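Local coordinates for protein Co-type Nitrile Hydratase beta subunit (Pseudomonas putida, PDB 3QYH) that forms the beta subunit of a cobalt-type nitrile hydratase, an enzyme that hydrates nitriles to amides, at residues H53-M58 with L73-N78. Sequence-based numbering, arbitrary orientation.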
loop_
_atom_site.group_PDB
_atom_site.type_symbol
_atom_site.label_atom_id
_atom_site.label_comp_id
_atom_site.label_asym_id
_atom_site.label_seq_id
_atom_site.Cartn_x
_atom_site.Cartn_y
_atom_site.Cartn_z
ATOM N N HIS B 53 -10.686 8.038 -0.047
ATOM C CA HIS B 53 -11.581 8.710 0.886
ATOM C C HIS B 53 -13.004 8.150 0.827
ATOM O O HIS B 53 -13.760 8.246 1.790
ATOM C CB HIS B 53 -11.585 10.229 0.646
ATOM C CG HIS B 53 -12.332 10.992 1.697
ATOM N ND1 HIS B 53 -12.090 10.833 3.048
ATOM C CD2 HIS B 53 -13.316 11.921 1.595
ATOM C CE1 HIS B 53 -12.899 11.624 3.730
ATOM N NE2 HIS B 53 -13.645 12.300 2.874
ATOM N N SER B 54 -13.373 7.591 -0.316
ATOM C CA SER B 54 -14.646 6.905 -0.449
ATOM C C SER B 54 -14.708 5.702 0.481
ATOM O O SER B 54 -15.714 5.477 1.143
ATOM C CB SER B 54 -14.883 6.480 -1.909
ATOM O OG SER B 54 -16.065 5.713 -2.002
ATOM N N ILE B 55 -13.616 4.942 0.549
ATOM C CA ILE B 55 -13.527 3.804 1.470
ATOM C C ILE B 55 -13.597 4.297 2.912
ATOM O O ILE B 55 -14.299 3.705 3.744
ATOM C CB ILE B 55 -12.229 3.012 1.242
ATOM C CG1 ILE B 55 -12.311 2.243 -0.082
ATOM C CG2 ILE B 55 -11.966 2.024 2.393
ATOM C CD1 ILE B 55 -10.976 1.589 -0.502
ATOM N N GLU B 56 -12.890 5.395 3.195
ATOM C CA GLU B 56 -12.863 5.989 4.541
ATOM C C GLU B 56 -14.269 6.364 5.036
ATOM O O GLU B 56 -14.551 6.360 6.247
ATOM C CB GLU B 56 -11.943 7.221 4.550
ATOM C CG GLU B 56 -10.457 6.830 4.400
ATOM C CD GLU B 56 -9.531 8.008 4.120
ATOM O OE1 GLU B 56 -9.994 9.170 4.133
ATOM O OE2 GLU B 56 -8.323 7.756 3.884
ATOM N N ARG B 57 -15.145 6.677 4.090
ATOM C CA ARG B 57 -16.484 7.159 4.403
ATOM C C ARG B 57 -17.538 6.063 4.498
ATOM O O ARG B 57 -18.712 6.352 4.713
ATOM C CB ARG B 57 -16.915 8.205 3.364
ATOM C CG ARG B 57 -16.143 9.516 3.504
ATOM C CD ARG B 57 -16.663 10.586 2.522
ATOM N NE ARG B 57 -16.340 10.306 1.113
ATOM C CZ ARG B 57 -17.247 10.079 0.159
ATOM N NH1 ARG B 57 -18.568 10.076 0.436
ATOM N NH2 ARG B 57 -16.844 9.873 -1.084
ATOM N N MET B 58 -17.153 4.807 4.328
ATOM C CA MET B 58 -18.154 3.760 4.449
ATOM C C MET B 58 -18.504 3.517 5.926
ATOM O O MET B 58 -17.783 3.950 6.818
ATOM C CB MET B 58 -17.752 2.497 3.666
ATOM C CG MET B 58 -16.624 1.688 4.208
ATOM S SD MET B 58 -16.021 0.549 2.920
ATOM C CE MET B 58 -17.268 -0.738 2.945
ATOM N N LEU B 73 -15.567 -2.662 -4.089
ATOM C CA LEU B 73 -16.900 -2.771 -4.686
ATOM C C LEU B 73 -17.784 -1.624 -4.192
ATOM O O LEU B 73 -18.537 -1.027 -4.964
ATOM C CB LEU B 73 -17.538 -4.131 -4.365
ATOM C CG LEU B 73 -19.013 -4.272 -4.763
ATOM C CD1 LEU B 73 -19.213 -4.064 -6.266
ATOM C CD2 LEU B 73 -19.548 -5.607 -4.338
ATOM N N HIS B 74 -17.670 -1.313 -2.904
ATOM C CA HIS B 74 -18.424 -0.204 -2.311
ATOM C C HIS B 74 -18.091 1.099 -3.003
ATOM O O HIS B 74 -18.998 1.871 -3.332
ATOM C CB HIS B 74 -18.163 -0.059 -0.792
ATOM C CG HIS B 74 -18.637 1.246 -0.225
ATOM N ND1 HIS B 74 -19.869 1.392 0.379
ATOM C CD2 HIS B 74 -18.063 2.477 -0.217
ATOM C CE1 HIS B 74 -20.021 2.650 0.755
ATOM N NE2 HIS B 74 -18.940 3.328 0.407
ATOM N N VAL B 75 -16.804 1.347 -3.241
ATOM C CA VAL B 75 -16.405 2.586 -3.897
ATOM C C VAL B 75 -17.038 2.669 -5.282
ATOM O O VAL B 75 -17.587 3.704 -5.656
ATOM C CB VAL B 75 -14.869 2.712 -4.039
ATOM C CG1 VAL B 75 -14.502 3.984 -4.772
ATOM C CG2 VAL B 75 -14.212 2.679 -2.675
ATOM N N PHE B 76 -16.967 1.583 -6.049
ATOM C CA PHE B 76 -17.486 1.623 -7.413
ATOM C C PHE B 76 -18.997 1.927 -7.404
ATOM O O PHE B 76 -19.490 2.693 -8.226
ATOM C CB PHE B 76 -17.183 0.315 -8.151
ATOM C CG PHE B 76 -15.708 -0.035 -8.190
ATOM C CD1 PHE B 76 -15.292 -1.367 -8.236
ATOM C CD2 PHE B 76 -14.745 0.963 -8.171
ATOM C CE1 PHE B 76 -13.933 -1.696 -8.278
ATOM C CE2 PHE B 76 -13.379 0.645 -8.199
ATOM C CZ PHE B 76 -12.977 -0.685 -8.238
ATOM N N GLU B 77 -19.714 1.342 -6.453
ATOM C CA GLU B 77 -21.168 1.507 -6.384
ATOM C C GLU B 77 -21.611 2.880 -5.895
ATOM O O GLU B 77 -22.740 3.285 -6.144
ATOM C CB GLU B 77 -21.798 0.428 -5.508
ATOM C CG GLU B 77 -21.746 -0.986 -6.115
ATOM C CD GLU B 77 -22.319 -2.029 -5.170
ATOM O OE1 GLU B 77 -22.317 -1.771 -3.953
ATOM O OE2 GLU B 77 -22.773 -3.095 -5.630
ATOM N N ASN B 78 -20.727 3.584 -5.200
ATOM C CA ASN B 78 -21.094 4.824 -4.543
ATOM C C ASN B 78 -20.381 6.039 -5.099
ATOM O O ASN B 78 -21.031 7.030 -5.439
ATOM C CB ASN B 78 -20.893 4.705 -3.036
ATOM C CG ASN B 78 -21.941 3.819 -2.392
ATOM O OD1 ASN B 78 -23.059 4.252 -2.137
ATOM N ND2 ASN B 78 -21.596 2.560 -2.155
HETATM O O HOH W 1 -18.268 5.961 0.747
#
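H74 meets M58 and, through a water, the backbone of S54. Its CG is anti to the backbone N (chi1 166°), which carries the ring out toward M58 and S54. M58 lies over one face of the ring. Its CB makes a CH-pi contact, 3.7 Å from the ring centroid of H74. Its SD adds a sulfur-aromatic contact over the same face, 4.4 Å from that centroid. The two side chains run antiparallel past one another, with M58 CE near H74 CB. A water in the ring plane is 2.7 Å from H74 NE2 and donates to S54 O at 2.6 Å. This bridge ties the ring to the last turn of helix 48-56. V75 packs on S54 and I55. Its CG1 and CG2 both touch S54 OG, each at 3.6 Å. CG2 also presses on I55 CG1 at 3.2 Å, a tight carbon pair. N78 ND2 donates to H74 O at 2.9 Å and lies toward the rim of the ring, on the side opposite M58. This is helix packing in the N-terminal region, with the I55 side chain about 9 Å from a bound cobalt(III) ion. It joins the C-terminal end of helix 48-56 and the following turn to helix 68-82, whose F76 packs on helix 28-43.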